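Long-range contacts in beta-galactosidase (Trichoderma reesei, PDB 3OG2), which probably hydrolyses terminal non-reducing beta-D-galactose residues of beta-D-galactosides, as a glycosylated family 35 glycoside hydrolase with a TIM-barrel domain: residues 74-79 with 119-124; 333-338 with 787-792. All coordinates share one frame; numbering follows the deposited sequence.

Interaction 1: residues 74-79 with 119-124; sequences SFYVDW and INAEVS. With GOL (glycerol), chain G.
The galactose pocket of the family 35 TIM barrel is lined here by Tyr76 and Ile119, which pack together where the parallel neighbouring strands 72-76 and 110-116 run out at the rim of the barrel. Ile119 CB sits over one face of the Tyr76 ring, 3.7 Å from the ring centroid and 17° off its normal, a CH-pi contact. The two side chains run antiparallel past one another, and Ile119 CG2 comes to 3.4 Å from Tyr76 CD1. Ile119 CG1 takes the position between backbone N and carbonyl carbon (chi1 61°), while CD1 packs against Tyr76 CB and Val77 O. Ala121 CB approaches the ring obliquely, 3.5 Å from Tyr76 CD2. Farther along, Asp78 and Val123 meet tip to tip, OD2 of Asp78 lying 3.9 Å from CG2 of Val123; Asp78 is also the N-cap of helix 79-82.

Asn120, Ala121 and Glu122 all have positive phi, a tight bend closed by a bond from Val123 N to Asn120 O. Together with Tyr76 and Ile119 they bind beta-D-galactose; in this crystal a glycerol, probably from the crystallisation liquor, occupies the site. Its O2 donates to Tyr76 OH at 2.9 Å and accepts from Ala121 N at the same distance, consistent with a place for a sugar hydroxyl. Tyr76 OH is bonded to Asn179 OD1 as well, which would help to fix the hydroxyl at the end of the ring. Asn179 and Glu278 grip the glycerol too. The bend also holds a terminal hydroxyl: O1 accepts from Asn120 ND2 at 3.0 Å and donates to Glu122 OE2 at 2.6 Å.

Interaction 2: residues 333-338 with 787-792; sequences LGHPGG and LDENWT. With GLC (alpha-D-glucopyranose), chain C.
Pro336 rests on the backbone of Leu787, its CD 3.3 Å from Leu787 O, and its CG lies 3.4 Å from Asp788 OD1, these two side chains crossing at about a right angle. Asp788 OD1 also forms a salt bridge with Arg802. With CG between backbone N and carbonyl carbon (chi1 79°), the His335 ring turns back on its own type I turn, His335-Gly338, and Gly337 N lies over the centre of one face. Glu789, its CD anti to CA (chi2 172°), crosses the ring at a slant, ring and carboxylate planes 46° apart; OE1 is 3.5 Å from His335 ND1, at too poor an angle to bond. A water instead links His335 ND1, at 2.8 Å, to the backbone of Glu789, accepting from its N at 2.9 Å. Glu789 OE2 takes the N-H of Glu122, while OE1 packs on C6 of a glycan glucose. An alanine at Glu789 would probably leave Glu122 N without this acceptor and open a gap beside the His335 ring and C6 of the sugar. The arrangement is a loop-to-loop domain interface, a beta-domain loop laid on the TIM-barrel rim beside the galactose pocket.

Overall arrangement
From the N terminus, interaction 1 comes first, closing a loop of some 40 residues that runs from strand 72-76 through helix 98-107 and strand 110-116, within the barrel. Interaction 2 opens only afterwards, so the two stand in series and neither nest nor cross. It spans about 450 residues, through a series of beta domains, bringing the loop after strand 775-782 back to the loop between strand 318-321 and helix 357-370. In space the contacts touch, their centres about 10 Å apart. Segment 119-124 joins them: Ser124 N probably bonds to Leu333 O at 2.7 Å and Glu122 N to Glu789 OE2, so both loops of interaction 2 flank the galactose-binding bend.

Interaction 1: residues 74-79 with 119-124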
ATOM      1  N   SER A  74      -9.431   1.260  -2.934  1.00  6.39           N
ATOM      2  CA  SER A  74      -9.883   0.516  -1.766  1.00  6.48           C
ATOM      3  C   SER A  74      -9.042   0.881  -0.564  1.00  5.98           C
ATOM      4  O   SER A  74      -7.834   0.989  -0.704  1.00  7.41           O
ATOM      5  CB  SER A  74      -9.714  -0.976  -2.118  1.00  7.80           C
ATOM      6  OG  SER A  74      -9.968  -1.805  -0.988  1.00  8.69           O
ATOM      7  N   PHE A  75      -9.697   1.087   0.598  1.00  6.60           N
ATOM      8  CA  PHE A  75      -8.925   1.523   1.753  1.00  6.39           C
ATOM      9  C   PHE A  75      -9.402   0.831   3.011  1.00  6.10           C
ATOM     10  O   PHE A  75     -10.595   0.580   3.188  1.00  7.24           O
ATOM     11  CB  PHE A  75      -9.002   3.028   1.944  1.00  7.46           C
ATOM     12  CG  PHE A  75     -10.370   3.580   2.339  1.00  6.54           C
ATOM     13  CD1 PHE A  75     -11.385   3.805   1.400  1.00  7.55           C
ATOM     14  CD2 PHE A  75     -10.634   3.857   3.687  1.00  8.01           C
ATOM     15  CE1 PHE A  75     -12.623   4.329   1.809  1.00  7.29           C
ATOM     16  CE2 PHE A  75     -11.864   4.396   4.075  1.00  8.78           C
ATOM     17  CZ  PHE A  75     -12.851   4.628   3.137  1.00  8.68           C
ATOM     18  N   TYR A  76      -8.453   0.584   3.910  1.00  6.78           N
ATOM     19  CA  TYR A  76      -8.754   0.154   5.265  1.00  6.35           C
ATOM     20  C   TYR A  76      -8.864   1.381   6.162  1.00  5.72           C
ATOM     21  O   TYR A  76      -8.250   2.437   5.878  1.00  6.90           O
ATOM     22  CB  TYR A  76      -7.640  -0.751   5.804  1.00  7.27           C
ATOM     23  CG  TYR A  76      -7.681  -2.197   5.359  1.00  6.31           C
ATOM     24  CD1 TYR A  76      -8.868  -2.962   5.323  1.00  6.39           C
ATOM     25  CD2 TYR A  76      -6.455  -2.813   5.061  1.00  7.40           C
ATOM     26  CE1 TYR A  76      -8.812  -4.316   4.937  1.00  6.64           C
ATOM     27  CE2 TYR A  76      -6.415  -4.147   4.686  1.00  7.11           C
ATOM     28  CZ  TYR A  76      -7.592  -4.879   4.630  1.00  6.71           C
ATOM     29  OH  TYR A  76      -7.493  -6.186   4.236  1.00  7.69           O
ATOM     30  N   VAL A  77      -9.549   1.174   7.289  1.00  6.22           N
ATOM     31  CA  VAL A  77      -9.463   2.086   8.442  1.00  7.02           C
ATOM     32  C   VAL A  77      -8.914   1.279   9.601  1.00  6.52           C
ATOM     33  O   VAL A  77      -9.347   0.114   9.776  1.00  7.47           O
ATOM     34  CB  VAL A  77     -10.822   2.690   8.809  1.00  7.98           C
ATOM     35  CG1 VAL A  77     -10.632   3.673   9.962  1.00  8.13           C
ATOM     36  CG2 VAL A  77     -11.499   3.323   7.610  1.00  8.51           C
ATOM     37  N   ASP A  78      -7.962   1.829  10.359  1.00  7.15           N
ATOM     38  CA  ASP A  78      -7.324   1.112  11.460  1.00  7.28           C
ATOM     39  C   ASP A  78      -7.927   1.561  12.777  1.00  6.54           C
ATOM     40  O   ASP A  78      -7.637   2.667  13.286  1.00  7.30           O
ATOM     41  CB  ASP A  78      -5.812   1.401  11.383  1.00  7.51           C
ATOM     42  CG  ASP A  78      -5.027   0.658  12.411  1.00  7.13           C
ATOM     43  OD1 ASP A  78      -5.556  -0.042  13.293  1.00  8.93           O
ATOM     44  OD2 ASP A  78      -3.738   0.760  12.348  1.00  9.31           O
ATOM     45  N   TRP A  79      -8.756   0.690  13.359  1.00  6.72           N
ATOM     46  CA  TRP A  79      -9.476   0.998  14.605  1.00  6.56           C
ATOM     47  C   TRP A  79      -8.490   1.396  15.700  1.00  6.41           C
ATOM     48  O   TRP A  79      -8.777   2.328  16.479  1.00  7.28           O
ATOM     49  CB  TRP A  79     -10.274  -0.280  14.959  1.00  7.46           C
ATOM     50  CG  TRP A  79     -11.017  -0.273  16.250  1.00  6.49           C
ATOM     51  CD1 TRP A  79     -11.330   0.776  17.115  1.00  6.98           C
ATOM     52  CD2 TRP A  79     -11.580  -1.451  16.858  1.00  6.72           C
ATOM     53  NE1 TRP A  79     -12.035   0.301  18.187  1.00  7.06           N
ATOM     54  CE2 TRP A  79     -12.203  -1.060  18.061  1.00  7.24           C
ATOM     55  CE3 TRP A  79     -11.608  -2.793  16.495  1.00  6.77           C
ATOM     56  CZ2 TRP A  79     -12.846  -1.962  18.895  1.00  7.73           C
ATOM     57  CZ3 TRP A  79     -12.240  -3.700  17.309  1.00  7.58           C
ATOM     58  CH2 TRP A  79     -12.849  -3.274  18.503  1.00  8.59           C
ATOM     59  N   ILE A 119      -8.980  -5.759  10.248  1.00  6.91           N
ATOM     60  CA  ILE A 119      -8.484  -5.508   8.900  1.00  6.76           C
ATOM     61  C   ILE A 119      -7.242  -6.324   8.535  1.00  6.31           C
ATOM     62  O   ILE A 119      -6.911  -6.405   7.352  1.00  6.94           O
ATOM     63  CB  ILE A 119      -8.178  -3.985   8.662  1.00  6.24           C
ATOM     64  CG1 ILE A 119      -7.117  -3.432   9.600  1.00  6.56           C
ATOM     65  CG2 ILE A 119      -9.478  -3.174   8.696  1.00  7.39           C
ATOM     66  CD1 ILE A 119      -6.589  -2.070   9.191  1.00  6.84           C
ATOM     67  N   ASN A 120      -6.544  -6.922   9.504  1.00  6.65           N
ATOM     68  CA  ASN A 120      -5.281  -7.656   9.241  1.00  6.69           C
ATOM     69  C   ASN A 120      -4.247  -6.627   8.791  1.00  5.68           C
ATOM     70  O   ASN A 120      -3.748  -5.888   9.647  1.00  7.33           O
ATOM     71  CB  ASN A 120      -5.525  -8.817   8.251  1.00  8.00           C
ATOM     72  CG  ASN A 120      -4.508  -9.916   8.442  1.00  8.23           C
ATOM     73  OD1 ASN A 120      -4.371 -10.482   9.566  1.00  9.20           O
ATOM     74  ND2 ASN A 120      -3.732 -10.242   7.418  1.00  9.76           N
ATOM     75  N   ALA A 121      -3.950  -6.524   7.493  1.00  6.46           N
ATOM     76  CA  ALA A 121      -3.269  -5.354   6.942  1.00  6.62           C
ATOM     77  C   ALA A 121      -1.836  -5.174   7.351  1.00  6.48           C
ATOM     78  O   ALA A 121      -1.194  -4.142   7.051  1.00  6.91           O
ATOM     79  CB  ALA A 121      -4.029  -4.052   7.242  1.00  7.14           C
ATOM     80  N   GLU A 122      -1.257  -6.178   7.998  1.00  6.91           N
ATOM     81  CA  GLU A 122       0.104  -6.065   8.552  1.00  6.40           C
ATOM     82  C   GLU A 122       0.258  -4.854   9.487  1.00  6.83           C
ATOM     83  O   GLU A 122       1.319  -4.267   9.631  1.00  7.29           O
ATOM     84  CB  GLU A 122       1.166  -6.046   7.444  1.00  7.54           C
ATOM     85  CG  GLU A 122       1.286  -7.443   6.773  1.00  8.24           C
ATOM     86  CD  GLU A 122       0.146  -7.743   5.816  1.00  7.91           C
ATOM     87  OE1 GLU A 122      -0.046  -6.971   4.825  1.00 10.12           O
ATOM     88  OE2 GLU A 122      -0.532  -8.793   5.987  1.00 10.35           O
ATOM     89  N   VAL A 123      -0.848  -4.508  10.168  1.00  6.70           N
ATOM     90  CA  VAL A 123      -0.839  -3.452  11.174  1.00  7.01           C
ATOM     91  C   VAL A 123      -0.911  -4.103  12.565  1.00  6.10           C
ATOM     92  O   VAL A 123      -1.382  -5.247  12.725  1.00  6.75           O
ATOM     93  CB  VAL A 123      -1.961  -2.409  11.051  1.00  6.98           C
ATOM     94  CG1 VAL A 123      -1.890  -1.749   9.659  1.00  8.02           C
ATOM     95  CG2 VAL A 123      -3.358  -2.945  11.352  1.00  8.64           C
ATOM     96  N   SER A 124      -0.472  -3.336  13.570  1.00  6.28           N
ATOM     97  CA  SER A 124      -0.488  -3.838  14.944  1.00  6.89           C
ATOM     98  C   SER A 124      -1.919  -4.286  15.308  1.00  6.25           C
ATOM     99  O   SER A 124      -2.885  -3.549  15.091  1.00  7.60           O
ATOM    100  CB  SER A 124      -0.041  -2.718  15.887  1.00  7.62           C
ATOM    101  OG  SER A 124       0.040  -3.258  17.208  1.00  7.99           O
TER
HETATM  102  C1  GOL G1048      -3.267  -8.209   3.814  1.00 14.19           C
HETATM  103  O1  GOL G1048      -2.793  -9.177   4.759  1.00 11.70           O
HETATM  104  C2  GOL G1048      -4.786  -8.088   3.868  1.00 12.36           C
HETATM  105  O2  GOL G1048      -5.115  -7.514   5.085  1.00 12.37           O
HETATM  106  C3  GOL G1048      -5.459  -9.446   3.728  1.00 12.53           C
HETATM  107  O3  GOL G1048      -6.885  -9.191   3.733  1.00 12.14           O

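Interaction 2: residues 333-338 with 787-792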
ATOM      1  N   LEU A 333       2.655   1.804  14.066  1.00  6.33           N
ATOM      2  CA  LEU A 333       1.308   1.250  13.703  1.00  6.30           C
ATOM      3  C   LEU A 333       1.429  -0.148  13.161  1.00  5.78           C
ATOM      4  O   LEU A 333       0.380  -0.806  13.061  1.00  7.17           O
ATOM      5  CB  LEU A 333       0.579   2.215  12.759  1.00  6.60           C
ATOM      6  CG  LEU A 333       1.106   2.351  11.335  1.00  6.97           C
ATOM      7  CD1 LEU A 333       0.531   1.280  10.399  1.00  8.08           C
ATOM      8  CD2 LEU A 333       0.705   3.715  10.755  1.00  8.31           C
ATOM      9  N   GLY A 334       2.604  -0.629  12.739  1.00  6.45           N
ATOM     10  CA  GLY A 334       2.736  -1.920  12.120  1.00  7.15           C
ATOM     11  C   GLY A 334       2.761  -3.081  13.088  1.00  6.63           C
ATOM     12  O   GLY A 334       3.000  -2.952  14.274  1.00  8.05           O
ATOM     13  N   HIS A 335       2.583  -4.315  12.510  1.00  7.59           N
ATOM     14  CA  HIS A 335       2.713  -5.520  13.340  1.00  7.26           C
ATOM     15  C   HIS A 335       4.124  -6.054  13.378  1.00  6.75           C
ATOM     16  O   HIS A 335       4.982  -5.610  12.584  1.00  6.97           O
ATOM     17  CB  HIS A 335       1.729  -6.595  12.788  1.00  8.33           C
ATOM     18  CG  HIS A 335       2.203  -7.321  11.577  1.00  7.15           C
ATOM     19  ND1 HIS A 335       1.826  -8.641  11.359  1.00  8.77           N
ATOM     20  CD2 HIS A 335       2.929  -6.942  10.503  1.00  7.48           C
ATOM     21  CE1 HIS A 335       2.346  -9.029  10.216  1.00  9.67           C
ATOM     22  NE2 HIS A 335       3.032  -8.035   9.664  1.00  8.52           N
ATOM     23  N   PRO A 336       4.426  -7.030  14.236  1.00  7.51           N
ATOM     24  CA  PRO A 336       5.776  -7.552  14.337  1.00  8.56           C
ATOM     25  C   PRO A 336       6.275  -8.294  13.109  1.00  7.37           C
ATOM     26  O   PRO A 336       7.494  -8.457  12.988  1.00  8.91           O
ATOM     27  CB  PRO A 336       5.707  -8.582  15.480  1.00  8.39           C
ATOM     28  CG  PRO A 336       4.567  -8.037  16.332  1.00  8.79           C
ATOM     29  CD  PRO A 336       3.567  -7.559  15.308  1.00  9.11           C
ATOM     30  N   GLY A 337       5.373  -8.737  12.239  1.00  7.65           N
ATOM     31  CA  GLY A 337       5.765  -9.461  11.020  1.00  8.59           C
ATOM     32  C   GLY A 337       6.278  -8.583   9.900  1.00  8.42           C
ATOM     33  O   GLY A 337       6.522  -9.118   8.787  1.00  9.18           O
ATOM     34  N   GLY A 338       6.379  -7.285  10.159  1.00  7.73           N
ATOM     35  CA  GLY A 338       6.936  -6.318   9.229  1.00  8.28           C
ATOM     36  C   GLY A 338       7.737  -5.300  10.029  1.00  6.64           C
ATOM     37  O   GLY A 338       7.801  -5.344  11.250  1.00  8.24           O
ATOM     38  N   LEU A 787       1.570  -5.471  18.138  1.00  7.09           N
ATOM     39  CA  LEU A 787       0.750  -6.600  18.580  1.00  6.74           C
ATOM     40  C   LEU A 787       0.470  -7.488  17.373  1.00  6.91           C
ATOM     41  O   LEU A 787       0.393  -6.998  16.215  1.00  7.68           O
ATOM     42  CB  LEU A 787      -0.575  -6.061  19.152  1.00  7.53           C
ATOM     43  CG  LEU A 787      -0.348  -5.071  20.310  1.00  8.09           C
ATOM     44  CD1 LEU A 787      -1.685  -4.621  20.885  1.00 11.15           C
ATOM     45  CD2 LEU A 787       0.529  -5.705  21.390  1.00 10.69           C
ATOM     46  N   ASP A 788       0.377  -8.783  17.616  1.00  7.54           N
ATOM     47  CA  ASP A 788       0.193  -9.708  16.511  1.00  8.43           C
ATOM     48  C   ASP A 788      -1.205  -9.556  15.888  1.00  7.41           C
ATOM     49  O   ASP A 788      -2.153  -9.077  16.528  1.00  8.86           O
ATOM     50  CB  ASP A 788       0.348 -11.158  16.996  1.00 10.17           C
ATOM     51  CG  ASP A 788       1.785 -11.482  17.404  1.00 11.99           C
ATOM     52  OD1 ASP A 788       2.766 -10.788  17.028  1.00 14.87           O
ATOM     53  OD2 ASP A 788       1.999 -12.500  18.109  1.00 18.60           O
ATOM     54  N   GLU A 789      -1.310 -10.006  14.637  1.00  7.57           N
ATOM     55  CA  GLU A 789      -2.571 -10.177  13.958  1.00  7.96           C
ATOM     56  C   GLU A 789      -3.390 -11.327  14.545  1.00  7.59           C
ATOM     57  O   GLU A 789      -2.962 -12.066  15.447  1.00  9.94           O
ATOM     58  CB  GLU A 789      -2.300 -10.422  12.434  1.00  8.14           C
ATOM     59  CG  GLU A 789      -1.846  -9.133  11.755  1.00  8.47           C
ATOM     60  CD  GLU A 789      -1.398  -9.396  10.334  1.00  8.44           C
ATOM     61  OE1 GLU A 789      -0.789 -10.511  10.084  1.00  9.94           O
ATOM     62  OE2 GLU A 789      -1.623  -8.543   9.466  1.00  9.74           O
ATOM     63  N   ASN A 790      -4.631 -11.433  14.027  1.00  8.29           N
ATOM     64  CA  ASN A 790      -5.606 -12.406  14.524  1.00  8.32           C
ATOM     65  C   ASN A 790      -6.343 -13.002  13.341  1.00  8.58           C
ATOM     66  O   ASN A 790      -7.573 -13.000  13.236  1.00  9.33           O
ATOM     67  CB  ASN A 790      -6.587 -11.703  15.490  1.00  9.18           C
ATOM     68  CG  ASN A 790      -7.200 -12.688  16.466  1.00  8.20           C
ATOM     69  OD1 ASN A 790      -6.742 -12.762  17.607  1.00  9.76           O
ATOM     70  ND2 ASN A 790      -8.230 -13.454  16.074  1.00 10.76           N
ATOM     71  N   TRP A 791      -5.538 -13.565  12.408  1.00  9.77           N
ATOM     72  CA  TRP A 791      -6.078 -13.988  11.128  1.00 10.96           C
ATOM     73  C   TRP A 791      -6.949 -15.212  11.224  1.00 10.18           C
ATOM     74  O   TRP A 791      -7.823 -15.423  10.365  1.00 15.85           O
ATOM     75  CB  TRP A 791      -4.940 -14.226  10.101  1.00 19.56           C
ATOM     76  CG  TRP A 791      -5.542 -14.421   8.743  1.00 21.82           C
ATOM     77  CD1 TRP A 791      -5.901 -13.451   7.856  1.00 36.23           C
ATOM     78  CD2 TRP A 791      -5.854 -15.669   8.120  1.00 36.30           C
ATOM     79  NE1 TRP A 791      -6.415 -14.004   6.730  1.00 36.98           N
ATOM     80  CE2 TRP A 791      -6.406 -15.371   6.847  1.00 30.46           C
ATOM     81  CE3 TRP A 791      -5.691 -16.994   8.588  1.00 37.05           C
ATOM     82  CZ2 TRP A 791      -6.817 -16.365   5.984  1.00 36.55           C
ATOM     83  CZ3 TRP A 791      -6.111 -17.998   7.704  1.00 49.80           C
ATOM     84  CH2 TRP A 791      -6.650 -17.654   6.453  1.00 50.47           C
ATOM     85  N   THR A 792      -6.798 -16.057  12.216  1.00 10.52           N
ATOM     86  CA  THR A 792      -7.606 -17.293  12.332  1.00 11.36           C
ATOM     87  C   THR A 792      -8.593 -17.063  13.478  1.00 11.13           C
ATOM     88  O   THR A 792      -8.247 -17.011  14.658  1.00 14.25           O
ATOM     89  CB  THR A 792      -6.735 -18.479  12.655  1.00 12.33           C
ATOM     90  OG1 THR A 792      -5.781 -18.647  11.568  1.00 15.69           O
ATOM     91  CG2 THR A 792      -7.547 -19.759  12.809  1.00 15.55           C
TER
HETATM   92  C1  GLC C   8       2.795 -15.564   7.313  1.00 66.36           C
HETATM   93  C2  GLC C   8       1.712 -15.879   6.308  1.00 72.79           C
HETATM   94  C3  GLC C   8       0.517 -14.956   6.248  1.00 76.84           C
HETATM   95  C4  GLC C   8       0.155 -14.392   7.610  1.00 82.87           C
HETATM   96  C5  GLC C   8       1.442 -13.792   8.216  1.00 78.62           C
HETATM   97  C6  GLC C   8       1.113 -12.849   9.308  1.00 75.47           C
HETATM   98  O2  GLC C   8       2.259 -15.981   5.011  1.00 72.99           O
HETATM   99  O3  GLC C   8      -0.571 -15.694   5.719  1.00 78.52           O
HETATM  100  O4  GLC C   8      -0.818 -13.369   7.514  1.00 88.47           O
HETATM  101  O5  GLC C   8       2.362 -14.838   8.454  1.00 72.64           O
HETATM  102  O6  GLC C   8       1.933 -12.603  10.389  1.00 91.74           O
HETATM  103  O   HOH W   1       1.123 -10.650  13.136  1.00 13.23           O